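Local coordinates for protein N-acetyltransferase (Trypanosoma brucei, PDB 3I3G) that probably transfers the acetyl group of acetyl-CoA to D-glucosamine 6-phosphate, a step on the route to UDP-N-acetylglucosamine, at residues D20-L26 against T66-Q72; L37-L41 against D101-P106; A81-I85 against L121-S125; G114-I118 against F144-F150. All blocks are in the same frame, centred on the assembly; numbering follows the deposited sequence. Where two conformers were deposited one is given.

In the fold
The first strand, 20-26, returns to 66-72 in contact 1. That closes a loop holding two helices and sets the edge of the sheet. Contact 2 opens inside this loop, at the end of helix 31-38, and closes on strand 96-104, so contacts 1 and 2 cross. Contact 3 joins strand 76-86 to helix 113-127 and crosses contact 2. Contact 4 starts from the same helix, inside the span of contact 3, and crosses it by ending on helix 142-147 and the turn after it. Contacts 1 and 3 meet where strands 65-71 and 76-86 pair. Contacts 2 and 3 bring helices 31-38 and 113-127 onto the GNAT sheet.

Contact 1. Residues D20-L26 against T66-Q72; sequences DLELRVL and TKVFCHQ
This is an antiparallel strand pair at the edge of the GNAT sheet, the first strand of the chain lying along 66-72. Backbone bonds run in both directions at E22-C70 and R24-V68. Those of the second pair are nearly straight, with V68 N to R24 O at 2.8 Å and 172° at the hydrogen. Single bonds extend the ladder at both ends, from Q72 N to D20 O and from L26 N to T66 O. CA-H...O contacts fill in between them.

L21, L23, F69 and H71 share one face of the sheet. With its CG trans to the backbone N (chi1 180°), L23 lays CD1 over the centre of the F69 ring, 4.1 Å from the centroid, in a CH-pi contact. L23 CB also touches F69 CE1 at 3.8 Å. K67 turns toward helix 113-127. It is bent at every torsion from chi2 on, which carries CE back over the carbonyl of R24. Its NZ reaches a water held by L23 O and forms a salt bridge to D120. At the end of the ladder one water bridges D20 OD1 and H71 NE2. H71 ND1 bonds to T74.

E22, R24, V68 and C70 face the other way. R24 NH2 makes a weak bond to C70 SG at 3.4 Å, and R24 also forms salt bridges to D30 and E27. Beyond them L26 CD1 packs on V68 CG1 at 4.0 Å.

Helix 113-127 packs on the L23 and F69 face, helix 31-38 touches L26, T66 and V68, and strand 76-86 pairs with the far side of 66-72.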
loop_
_atom_site.group_PDB
_atom_site.type_symbol
_atom_site.label_atom_id
_atom_site.label_comp_id
_atom_site.label_asym_id
_atom_site.label_seq_id
_atom_site.Cartn_x
_atom_site.Cartn_y
_atom_site.Cartn_z
ATOM N N ASP A 20 6.072 29.301 -12.336
ATOM C CA ASP A 20 4.652 29.497 -12.074
ATOM C C ASP A 20 3.993 28.225 -11.464
ATOM O O ASP A 20 2.771 28.119 -11.419
ATOM C CB ASP A 20 3.912 29.874 -13.332
ATOM C CG ASP A 20 4.080 31.343 -13.722
ATOM O OD1 ASP A 20 4.230 31.607 -14.889
ATOM O OD2 ASP A 20 4.011 32.189 -12.869
ATOM N N LEU A 21 4.812 27.294 -11.013
ATOM C CA LEU A 21 4.322 26.052 -10.430
ATOM C C LEU A 21 4.323 26.118 -8.932
ATOM O O LEU A 21 5.162 26.732 -8.341
ATOM C CB LEU A 21 5.191 24.884 -10.823
ATOM C CG LEU A 21 5.198 24.460 -12.255
ATOM C CD1 LEU A 21 6.264 23.462 -12.501
ATOM C CD2 LEU A 21 3.905 23.924 -12.673
ATOM N N GLU A 22 3.394 25.407 -8.349
ATOM C CA GLU A 22 3.336 25.305 -6.899
ATOM C C GLU A 22 3.108 23.862 -6.475
ATOM O O GLU A 22 2.261 23.166 -7.036
ATOM C CB GLU A 22 2.237 26.205 -6.334
ATOM C CG GLU A 22 0.856 25.926 -6.892
ATOM C CD GLU A 22 -0.199 26.856 -6.326
ATOM O OE1 GLU A 22 -1.388 26.697 -6.685
ATOM O OE2 GLU A 22 0.161 27.743 -5.523
ATOM N N LEU A 23 3.877 23.419 -5.488
ATOM C CA LEU A 23 3.723 22.082 -4.933
ATOM C C LEU A 23 2.837 22.154 -3.697
ATOM O O LEU A 23 3.175 22.824 -2.723
ATOM C CB LEU A 23 5.087 21.496 -4.573
ATOM C CG LEU A 23 5.107 20.089 -3.973
ATOM C CD1 LEU A 23 4.386 19.108 -4.877
ATOM C CD2 LEU A 23 6.537 19.640 -3.727
ATOM N N ARG A 24 1.698 21.470 -3.742
ATOM C CA ARG A 24 0.739 21.533 -2.648
ATOM C C ARG A 24 -0.138 20.287 -2.574
ATOM O O ARG A 24 -0.064 19.408 -3.433
ATOM C CB ARG A 24 -0.140 22.779 -2.787
ATOM C CG ARG A 24 -0.858 22.884 -4.127
ATOM C CD ARG A 24 -1.831 24.053 -4.143
ATOM N NE ARG A 24 -2.512 24.183 -5.428
ATOM C CZ ARG A 24 -3.541 23.430 -5.806
ATOM N NH1 ARG A 24 -4.006 22.486 -5.000
ATOM N NH2 ARG A 24 -4.102 23.617 -6.993
ATOM N N VAL A 25 -0.969 20.219 -1.540
ATOM C CA VAL A 25 -1.881 19.096 -1.369
ATOM C C VAL A 25 -3.047 19.191 -2.346
ATOM O O VAL A 25 -3.509 20.286 -2.673
ATOM C CB VAL A 25 -2.435 19.030 0.066
ATOM C CG1 VAL A 25 -1.296 18.926 1.068
ATOM C CG2 VAL A 25 -3.301 20.245 0.356
ATOM N N LEU A 26 -3.517 18.038 -2.810
ATOM C CA LEU A 26 -4.646 17.976 -3.726
ATOM C C LEU A 26 -5.902 18.540 -3.066
ATOM O O LEU A 26 -6.193 18.229 -1.912
ATOM C CB LEU A 26 -4.892 16.528 -4.148
ATOM C CG LEU A 26 -6.089 16.261 -5.059
ATOM C CD1 LEU A 26 -5.822 16.804 -6.450
ATOM C CD2 LEU A 26 -6.387 14.774 -5.116
ATOM N N THR A 66 -2.171 13.200 -1.096
ATOM C CA THR A 66 -1.792 13.410 -2.487
ATOM C C THR A 66 -1.202 14.801 -2.688
ATOM O O THR A 66 -1.848 15.810 -2.403
ATOM C CB THR A 66 -2.985 13.218 -3.443
ATOM O OG1 THR A 66 -3.525 11.900 -3.278
ATOM C CG2 THR A 66 -2.541 13.399 -4.887
ATOM N N LYS A 67 0.034 14.844 -3.171
ATOM C CA LYS A 67 0.688 16.105 -3.486
ATOM C C LYS A 67 0.676 16.303 -4.994
ATOM O O LYS A 67 0.875 15.355 -5.751
ATOM C CB LYS A 67 2.125 16.115 -2.964
ATOM C CG LYS A 67 2.244 15.874 -1.467
ATOM C CD LYS A 67 1.481 16.924 -0.675
ATOM C CE LYS A 67 2.133 18.292 -0.787
ATOM N NZ LYS A 67 3.415 18.364 -0.031
ATOM N N VAL A 68 0.434 17.534 -5.427
ATOM C CA VAL A 68 0.364 17.829 -6.851
ATOM C C VAL A 68 1.170 19.068 -7.213
ATOM O O VAL A 68 1.363 19.964 -6.390
ATOM C CB VAL A 68 -1.091 18.057 -7.310
ATOM C CG1 VAL A 68 -1.923 16.805 -7.090
ATOM C CG2 VAL A 68 -1.696 19.246 -6.576
ATOM N N PHE A 69 1.646 19.106 -8.452
ATOM C CA PHE A 69 2.191 20.328 -9.015
ATOM C C PHE A 69 1.097 21.013 -9.815
ATOM O O PHE A 69 0.443 20.386 -10.650
ATOM C CB PHE A 69 3.401 20.040 -9.902
ATOM C CG PHE A 69 4.711 20.101 -9.174
ATOM C CD1 PHE A 69 5.226 21.318 -8.758
ATOM C CD2 PHE A 69 5.428 18.948 -8.909
ATOM C CE1 PHE A 69 6.432 21.382 -8.088
ATOM C CE2 PHE A 69 6.635 19.007 -8.240
ATOM C CZ PHE A 69 7.137 20.225 -7.828
ATOM N N CYS A 70 0.895 22.298 -9.551
ATOM C CA CYS A 70 -0.156 23.053 -10.215
ATOM C C CYS A 70 0.404 24.289 -10.907
ATOM O O CYS A 70 1.186 25.040 -10.324
ATOM C CB CYS A 70 -1.233 23.461 -9.204
ATOM S SG CYS A 70 -2.507 24.582 -9.845
ATOM N N HIS A 71 0.009 24.485 -12.159
ATOM C CA HIS A 71 0.289 25.730 -12.853
ATOM C C HIS A 71 -0.690 26.776 -12.330
ATOM O O HIS A 71 -1.823 26.874 -12.803
ATOM C CB HIS A 71 0.138 25.551 -14.363
ATOM C CG HIS A 71 0.498 26.770 -15.154
ATOM N ND1 HIS A 71 -0.442 27.539 -15.806
ATOM C CD2 HIS A 71 1.695 27.358 -15.389
ATOM C CE1 HIS A 71 0.162 28.545 -16.414
ATOM N NE2 HIS A 71 1.458 28.458 -16.176
ATOM N N GLN A 72 -0.249 27.544 -11.339
ATOM C CA GLN A 72 -1.129 28.461 -10.616
ATOM C C GLN A 72 -2.030 29.328 -11.495
ATOM O O GLN A 72 -3.223 29.460 -11.220
ATOM C CB GLN A 72 -0.327 29.345 -9.659
ATOM C CG GLN A 72 -0.382 28.891 -8.212
ATOM C CD GLN A 72 -0.038 30.006 -7.246
ATOM O OE1 GLN A 72 -0.751 30.240 -6.267
ATOM N NE2 GLN A 72 1.052 30.712 -7.523
HETATM O O HOH W 1 3.313 30.456 -16.995
HETATM O O HOH W 2 3.537 21.081 -0.189
#

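Contact 2. Residues L37-L41 against D101-P106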
loop_
_atom_site.group_PDB
_atom_site.type_symbol
_atom_site.label_atom_id
_atom_site.label_comp_id
_atom_site.label_asym_id
_atom_site.label_seq_id
_atom_site.Cartn_x
_atom_site.Cartn_y
_atom_site.Cartn_z
ATOM N N LEU A 37 -4.784 14.163 -15.796
ATOM C CA LEU A 37 -3.367 13.856 -15.651
ATOM C C LEU A 37 -3.150 12.356 -15.476
ATOM O O LEU A 37 -2.304 11.760 -16.143
ATOM C CB LEU A 37 -2.778 14.609 -14.456
ATOM C CG LEU A 37 -1.319 14.306 -14.103
ATOM C CD1 LEU A 37 -0.387 14.796 -15.199
ATOM C CD2 LEU A 37 -0.952 14.936 -12.773
ATOM N N LEU A 38 -3.918 11.751 -14.576
ATOM C CA LEU A 38 -3.785 10.324 -14.299
ATOM C C LEU A 38 -4.008 9.489 -15.558
ATOM O O LEU A 38 -3.580 8.338 -15.632
ATOM C CB LEU A 38 -4.748 9.895 -13.189
ATOM C CG LEU A 38 -4.463 10.461 -11.795
ATOM C CD1 LEU A 38 -5.576 10.096 -10.821
ATOM C CD2 LEU A 38 -3.119 9.977 -11.280
ATOM N N GLY A 39 -4.680 10.076 -16.543
ATOM C CA GLY A 39 -4.911 9.401 -17.816
ATOM C C GLY A 39 -3.611 9.017 -18.498
ATOM O O GLY A 39 -3.587 8.141 -19.362
ATOM N N HIS A 40 -2.525 9.674 -18.106
ATOM C CA HIS A 40 -1.216 9.400 -18.687
ATOM C C HIS A 40 -0.554 8.189 -18.040
ATOM O O HIS A 40 0.390 7.620 -18.589
ATOM C CB HIS A 40 -0.303 10.623 -18.557
ATOM C CG HIS A 40 -0.790 11.821 -19.309
ATOM N ND1 HIS A 40 -0.585 11.984 -20.661
ATOM C CD2 HIS A 40 -1.472 12.916 -18.896
ATOM C CE1 HIS A 40 -1.122 13.127 -21.051
ATOM N NE2 HIS A 40 -1.664 13.713 -19.999
ATOM N N LEU A 41 -1.065 7.740 -16.919
ATOM C CA LEU A 41 -0.473 6.671 -16.198
ATOM C C LEU A 41 -1.232 5.388 -16.436
ATOM O O LEU A 41 -0.657 4.363 -16.512
ATOM C CB LEU A 41 -0.469 6.983 -14.716
ATOM C CG LEU A 41 0.080 5.946 -13.737
ATOM C CD1 LEU A 41 1.556 5.803 -13.919
ATOM C CD2 LEU A 41 -0.226 6.264 -12.283
ATOM N N ASP A 101 0.938 5.937 -7.475
ATOM C CA ASP A 101 0.397 6.700 -8.548
ATOM C C ASP A 101 1.205 7.973 -8.821
ATOM O O ASP A 101 0.715 9.024 -8.648
ATOM C CB ASP A 101 -1.045 7.056 -8.243
ATOM C CG ASP A 101 -1.977 5.846 -8.351
ATOM O OD1 ASP A 101 -1.903 5.105 -9.280
ATOM O OD2 ASP A 101 -2.681 5.661 -7.445
ATOM N N VAL A 102 2.465 7.815 -9.177
ATOM C CA VAL A 102 3.331 8.928 -9.535
ATOM C C VAL A 102 3.188 9.204 -11.028
ATOM O O VAL A 102 3.435 8.327 -11.854
ATOM C CB VAL A 102 4.806 8.623 -9.212
ATOM C CG1 VAL A 102 5.687 9.816 -9.555
ATOM C CG2 VAL A 102 4.958 8.241 -7.746
ATOM N N VAL A 103 2.777 10.419 -11.372
ATOM C CA VAL A 103 2.565 10.771 -12.770
ATOM C C VAL A 103 2.911 12.228 -13.045
ATOM O O VAL A 103 2.561 13.118 -12.272
ATOM C CB VAL A 103 1.109 10.506 -13.204
ATOM C CG1 VAL A 103 0.145 11.321 -12.357
ATOM C CG2 VAL A 103 0.928 10.821 -14.685
ATOM N N VAL A 104 3.605 12.462 -14.153
ATOM C CA VAL A 104 3.961 13.813 -14.560
ATOM C C VAL A 104 3.530 14.059 -15.999
ATOM O O VAL A 104 3.735 13.216 -16.871
ATOM C CB VAL A 104 5.475 14.062 -14.440
ATOM C CG1 VAL A 104 5.848 15.388 -15.084
ATOM C CG2 VAL A 104 5.902 14.028 -12.981
ATOM N N ASP A 105 2.920 15.214 -16.242
ATOM C CA ASP A 105 2.510 15.577 -17.587
ATOM C C ASP A 105 3.727 15.558 -18.508
ATOM O O ASP A 105 4.755 16.154 -18.191
ATOM C CB ASP A 105 1.849 16.956 -17.593
ATOM C CG ASP A 105 1.313 17.338 -18.957
ATOM O OD1 ASP A 105 0.122 17.701 -19.048
ATOM O OD2 ASP A 105 2.078 17.263 -19.941
ATOM N N PRO A 106 3.614 14.860 -19.648
ATOM C CA PRO A 106 4.712 14.738 -20.602
ATOM C C PRO A 106 5.287 16.096 -20.998
ATOM O O PRO A 106 6.478 16.202 -21.290
ATOM C CB PRO A 106 4.062 14.055 -21.816
ATOM C CG PRO A 106 2.585 14.082 -21.563
ATOM C CD PRO A 106 2.417 14.125 -20.086
HETATM O O HOH W 3 -2.492 16.337 -18.048
#
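The end of helix 31-38 and the turn after it pack on a face of strand 96-104, with V103 as the central residue. V103 points both of its methyls at 37-41. CG1 meets L37 CG at 3.8 Å and L38 CD2 at 3.7 Å. CG2 lies trans to the backbone N (chi1 60° for CG1), which turns it toward L37 O and the CB atoms of H40 and L41. L37 and V103 point past one another, and L38 lies crosswise to V103. L37 runs on along the strand, and its CD1 ends 3.5 Å from D105 N.

The 37-41 backbone closes on itself through bonds from H40 N to L37 O and from L41 N to L38 O. These two bonds make the turn from which H40 and L41 project. In the GNAT fold the central sheet has helices on both faces. Here V103 faces this helix, whereas V102 and V104 point away from it and pack on I118 and L113 of helix 113-127.

At one end, P106 CD sits over a face of the H40 ring, 3.8 Å from the centroid, in a CH-pi contact. A water donates to D105 OD1 and makes a weak bond with H40 NE2. D105 also has a salt bridge to R76 and accepts from S107 N with OD2. At the other end, L41 reaches D101 with CD2, 3.6 Å from OD1. D101 OD2 forms a salt bridge to K88 of the second subunit, and L38 packs on T90 of that chain.

Contact 3. Residues A81-I85 against L121-S125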
loop_
_atom_site.group_PDB
_atom_site.type_symbol
_atom_site.label_atom_id
_atom_site.label_comp_id
_atom_site.label_asym_id
_atom_site.label_seq_id
_atom_site.Cartn_x
_atom_site.Cartn_y
_atom_site.Cartn_z
ATOM N N ALA A 81 1.619 12.709 -6.976
ATOM C CA ALA A 81 2.175 11.545 -6.298
ATOM C C ALA A 81 1.460 11.381 -4.964
ATOM O O ALA A 81 1.234 12.359 -4.254
ATOM C CB ALA A 81 3.669 11.711 -6.089
ATOM N N SER A 82 1.097 10.148 -4.627
ATOM C CA SER A 82 0.333 9.893 -3.408
ATOM C C SER A 82 1.135 9.100 -2.382
ATOM O O SER A 82 2.015 8.316 -2.737
ATOM C CB SER A 82 -0.976 9.173 -3.734
ATOM O OG SER A 82 -1.836 10.004 -4.495
ATOM N N LEU A 83 0.819 9.310 -1.108
ATOM C CA LEU A 83 1.539 8.660 -0.021
ATOM C C LEU A 83 0.584 8.011 0.976
ATOM O O LEU A 83 -0.352 8.645 1.462
ATOM C CB LEU A 83 2.435 9.668 0.703
ATOM C CG LEU A 83 3.211 9.130 1.906
ATOM C CD1 LEU A 83 4.183 8.045 1.470
ATOM C CD2 LEU A 83 3.944 10.253 2.630
ATOM N N MET A 84 0.831 6.740 1.272
ATOM C CA MET A 84 0.054 6.017 2.268
ATOM C C MET A 84 0.984 5.558 3.382
ATOM O O MET A 84 1.847 4.710 3.166
ATOM C CB MET A 84 -0.637 4.808 1.635
ATOM C CG MET A 84 -1.469 5.134 0.406
ATOM S SD MET A 84 -2.259 3.676 -0.303
ATOM C CE MET A 84 -0.846 2.600 -0.537
ATOM N N ILE A 85 0.817 6.130 4.569
ATOM C CA ILE A 85 1.659 5.771 5.703
ATOM C C ILE A 85 1.014 4.672 6.542
ATOM O O ILE A 85 -0.039 4.871 7.147
ATOM C CB ILE A 85 1.987 6.990 6.580
ATOM C CG1 ILE A 85 2.798 8.010 5.777
ATOM C CG2 ILE A 85 2.752 6.559 7.821
ATOM C CD1 ILE A 85 3.233 9.222 6.577
ATOM N N LEU A 121 7.490 13.522 -0.701
ATOM C CA LEU A 121 6.819 12.422 -0.019
ATOM C C LEU A 121 7.764 11.691 0.928
ATOM O O LEU A 121 7.349 11.209 1.983
ATOM C CB LEU A 121 6.212 11.448 -1.031
ATOM C CG LEU A 121 5.093 12.018 -1.904
ATOM C CD1 LEU A 121 4.413 10.917 -2.703
ATOM C CD2 LEU A 121 4.081 12.763 -1.047
ATOM N N CYS A 122 9.035 11.608 0.550
ATOM C CA CYS A 122 10.035 10.968 1.396
ATOM C C CYS A 122 10.242 11.764 2.678
ATOM O O CYS A 122 10.420 11.193 3.753
ATOM C CB CYS A 122 11.362 10.813 0.652
ATOM S SG CYS A 122 11.375 9.492 -0.574
ATOM N N GLU A 123 10.221 13.087 2.557
ATOM C CA GLU A 123 10.373 13.955 3.718
ATOM C C GLU A 123 9.182 13.803 4.659
ATOM O O GLU A 123 9.349 13.694 5.875
ATOM C CB GLU A 123 10.531 15.414 3.287
ATOM C CG GLU A 123 10.553 16.398 4.446
ATOM C CD GLU A 123 11.586 16.037 5.497
ATOM O OE1 GLU A 123 12.631 15.452 5.133
ATOM O OE2 GLU A 123 11.353 16.338 6.688
ATOM N N ILE A 124 7.980 13.794 4.093
ATOM C CA ILE A 124 6.778 13.574 4.886
ATOM C C ILE A 124 6.875 12.238 5.612
ATOM O O ILE A 124 6.623 12.153 6.813
ATOM C CB ILE A 124 5.512 13.595 4.013
ATOM C CG1 ILE A 124 5.323 14.978 3.386
ATOM C CG2 ILE A 124 4.293 13.211 4.840
ATOM C CD1 ILE A 124 4.165 15.060 2.416
ATOM N N SER A 125 7.248 11.197 4.876
ATOM C CA SER A 125 7.443 9.878 5.461
ATOM C C SER A 125 8.412 9.952 6.638
ATOM O O SER A 125 8.133 9.426 7.716
ATOM C CB SER A 125 7.962 8.896 4.410
ATOM O OG SER A 125 7.041 8.763 3.341
#
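Apolar packing between A81, L83 and I85 of the strand and L121 and I124 of the helix makes up most of this contact in the GNAT core. Strand 81-85 and helix 121-125 run nearly parallel, 16° apart, with their axes 9.4 Å from each other. L121 forks over the strand. CD1 meets A81 CB at 3.6 Å and lies beside S82 O, while CD2 rests against L83 CB at 3.9 Å. L83 has its CG trans to the backbone N (chi1 178°) and reaches across to the helix, where CD2 touches I124 CG2 at 3.7 Å. I85 adds a looser contact, CD1 to I124 CG2 at 4.5 Å.

The polar atom S125 OG also meets L83. It stands 3.5 Å from both L83 CD1 and L83 CD2. It donates to L121 O, one turn back, at 2.8 Å. S125 N bonds to the same oxygen, and the two donors come from opposite faces of the carbonyl plane.

No hydrogen bond passes between strand and helix, so they are joined here by side-chain packing. The serine hydroxyl is buried, but its bond to its own helix lets it sit against L83 with its hydrogen already used.

Contact 4. Residues G114-I118 against F144-F150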
loop_
_atom_site.group_PDB
_atom_site.type_symbol
_atom_site.label_atom_id
_atom_site.label_comp_id
_atom_site.label_asym_id
_atom_site.label_seq_id
_atom_site.Cartn_x
_atom_site.Cartn_y
_atom_site.Cartn_z
ATOM N N GLY A 114 9.059 15.050 -11.172
ATOM C CA GLY A 114 9.081 13.717 -10.578
ATOM C C GLY A 114 9.958 13.669 -9.342
ATOM O O GLY A 114 9.524 13.230 -8.275
ATOM N N LYS A 115 11.197 14.123 -9.488
ATOM C CA LYS A 115 12.138 14.160 -8.373
ATOM C C LYS A 115 11.577 14.958 -7.200
ATOM O O LYS A 115 11.628 14.513 -6.053
ATOM C CB LYS A 115 13.472 14.758 -8.825
ATOM C CG LYS A 115 14.470 14.986 -7.701
ATOM C CD LYS A 115 15.822 15.415 -8.253
ATOM C CE LYS A 115 16.814 15.706 -7.139
ATOM N NZ LYS A 115 17.548 14.484 -6.710
ATOM N N ALA A 116 11.042 16.138 -7.494
ATOM C CA ALA A 116 10.499 17.010 -6.458
ATOM C C ALA A 116 9.368 16.327 -5.692
ATOM O O ALA A 116 9.321 16.371 -4.464
ATOM C CB ALA A 116 10.018 18.320 -7.064
ATOM N N LEU A 117 8.458 15.698 -6.428
ATOM C CA LEU A 117 7.332 14.998 -5.817
ATOM C C LEU A 117 7.800 13.872 -4.900
ATOM O O LEU A 117 7.377 13.781 -3.748
ATOM C CB LEU A 117 6.395 14.447 -6.896
ATOM C CG LEU A 117 5.490 15.471 -7.586
ATOM C CD1 LEU A 117 4.871 14.889 -8.849
ATOM C CD2 LEU A 117 4.413 15.957 -6.632
ATOM N N ILE A 118 8.676 13.014 -5.416
ATOM C CA ILE A 118 9.181 11.882 -4.644
ATOM C C ILE A 118 9.908 12.334 -3.378
ATOM O O ILE A 118 9.660 11.815 -2.291
ATOM C CB ILE A 118 10.114 10.992 -5.485
ATOM C CG1 ILE A 118 9.354 10.404 -6.676
ATOM C CG2 ILE A 118 10.707 9.885 -4.628
ATOM C CD1 ILE A 118 8.153 9.561 -6.287
ATOM N N PHE A 144 14.608 6.035 -13.410
ATOM C CA PHE A 144 14.230 7.248 -12.692
ATOM C C PHE A 144 14.335 7.067 -11.181
ATOM O O PHE A 144 14.869 7.927 -10.480
ATOM C CB PHE A 144 12.810 7.669 -13.081
ATOM C CG PHE A 144 12.197 8.677 -12.149
ATOM C CD1 PHE A 144 12.599 10.002 -12.175
ATOM C CD2 PHE A 144 11.211 8.299 -11.252
ATOM C CE1 PHE A 144 12.033 10.929 -11.319
ATOM C CE2 PHE A 144 10.641 9.222 -10.394
ATOM C CZ PHE A 144 11.053 10.539 -10.428
ATOM N N TYR A 145 13.825 5.945 -10.682
ATOM C CA TYR A 145 13.832 5.681 -9.245
ATOM C C TYR A 145 15.220 5.334 -8.714
ATOM O O TYR A 145 15.594 5.745 -7.615
ATOM C CB TYR A 145 12.828 4.581 -8.890
ATOM C CG TYR A 145 11.385 5.012 -9.033
ATOM C CD1 TYR A 145 10.829 5.945 -8.166
ATOM C CD2 TYR A 145 10.578 4.487 -10.034
ATOM C CE1 TYR A 145 9.511 6.345 -8.294
ATOM C CE2 TYR A 145 9.258 4.879 -10.168
ATOM C CZ TYR A 145 8.731 5.808 -9.296
ATOM O OH TYR A 145 7.418 6.202 -9.427
ATOM N N GLU A 146 15.988 4.580 -9.493
ATOM C CA GLU A 146 17.329 4.189 -9.073
ATOM C C GLU A 146 18.254 5.399 -8.962
ATOM O O GLU A 146 19.171 5.415 -8.142
ATOM C CB GLU A 146 17.915 3.132 -10.016
ATOM C CG GLU A 146 17.988 3.547 -11.475
ATOM C CD GLU A 146 18.403 2.401 -12.382
ATOM O OE1 GLU A 146 19.156 2.645 -13.348
ATOM O OE2 GLU A 146 17.980 1.254 -12.124
ATOM N N LYS A 147 18.007 6.417 -9.780
ATOM C CA LYS A 147 18.814 7.631 -9.724
ATOM C C LYS A 147 18.468 8.463 -8.493
ATOM O O LYS A 147 19.294 9.227 -7.997
ATOM C CB LYS A 147 18.649 8.471 -10.992
ATOM C CG LYS A 147 19.495 9.737 -10.986
ATOM C CD LYS A 147 19.463 10.458 -12.322
ATOM C CE LYS A 147 20.391 11.665 -12.301
ATOM N NZ LYS A 147 20.415 12.386 -13.604
ATOM N N LEU A 148 17.241 8.306 -8.002
ATOM C CA LEU A 148 16.798 9.028 -6.814
ATOM C C LEU A 148 17.356 8.400 -5.541
ATOM O O LEU A 148 17.260 8.981 -4.460
ATOM C CB LEU A 148 15.270 9.075 -6.749
ATOM C CG LEU A 148 14.556 9.836 -7.868
ATOM C CD1 LEU A 148 13.054 9.835 -7.636
ATOM C CD2 LEU A 148 15.083 11.259 -7.976
ATOM N N GLY A 149 17.939 7.213 -5.670
ATOM C CA GLY A 149 18.516 6.524 -4.523
ATOM C C GLY A 149 17.760 5.265 -4.147
ATOM O O GLY A 149 18.191 4.510 -3.276
ATOM N N PHE A 150 16.625 5.041 -4.800
ATOM C CA PHE A 150 15.858 3.820 -4.588
ATOM C C PHE A 150 16.588 2.640 -5.209
ATOM O O PHE A 150 17.285 2.788 -6.213
ATOM C CB PHE A 150 14.464 3.940 -5.202
ATOM C CG PHE A 150 13.523 4.805 -4.412
ATOM C CD1 PHE A 150 12.536 4.238 -3.625
ATOM C CD2 PHE A 150 13.623 6.185 -4.461
ATOM C CE1 PHE A 150 11.666 5.030 -2.900
ATOM C CE2 PHE A 150 12.757 6.982 -3.737
ATOM C CZ PHE A 150 11.777 6.404 -2.956
#
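I118 projects from helix 113-127 into the side of helix 142-147 and the turn that follows, joining two helices of the GNAT fold. Its branches go to different partners. CG2 meets L148 CD1 at 3.8 Å and F150 CE2 at 3.7 Å. CG1 lies at the edge of the F144 ring. I118 CD1 comes to the edge of the Y145 ring, 4.0 Å from Y145 CE1. One turn earlier, K115 CG touches L148 CD2 at 3.8 Å.

The F144 ring packs edge-on against the backbone of G114 and K115. F144 in turn places CD2 over the centre of the Y145 ring, so the two aromatics pack against each other beside I118.

Next out is the end of helix 142-147. G149 has positive phi (112°) in a Schellman motif, and F150 N bonds back to Y145 O at 3.1 Å. This reversal brings F150 round to the I118 side. Behind these residues lie L135 of strand 132-137, which touches Y145 and F150, and V102, which touches I118 and Y145. M157 and L159 of the second subunit pack on Y145 and F150. At the G114 end, F144 CZ meets G114 C 3.5 Å away and K115 N at 3.7 Å.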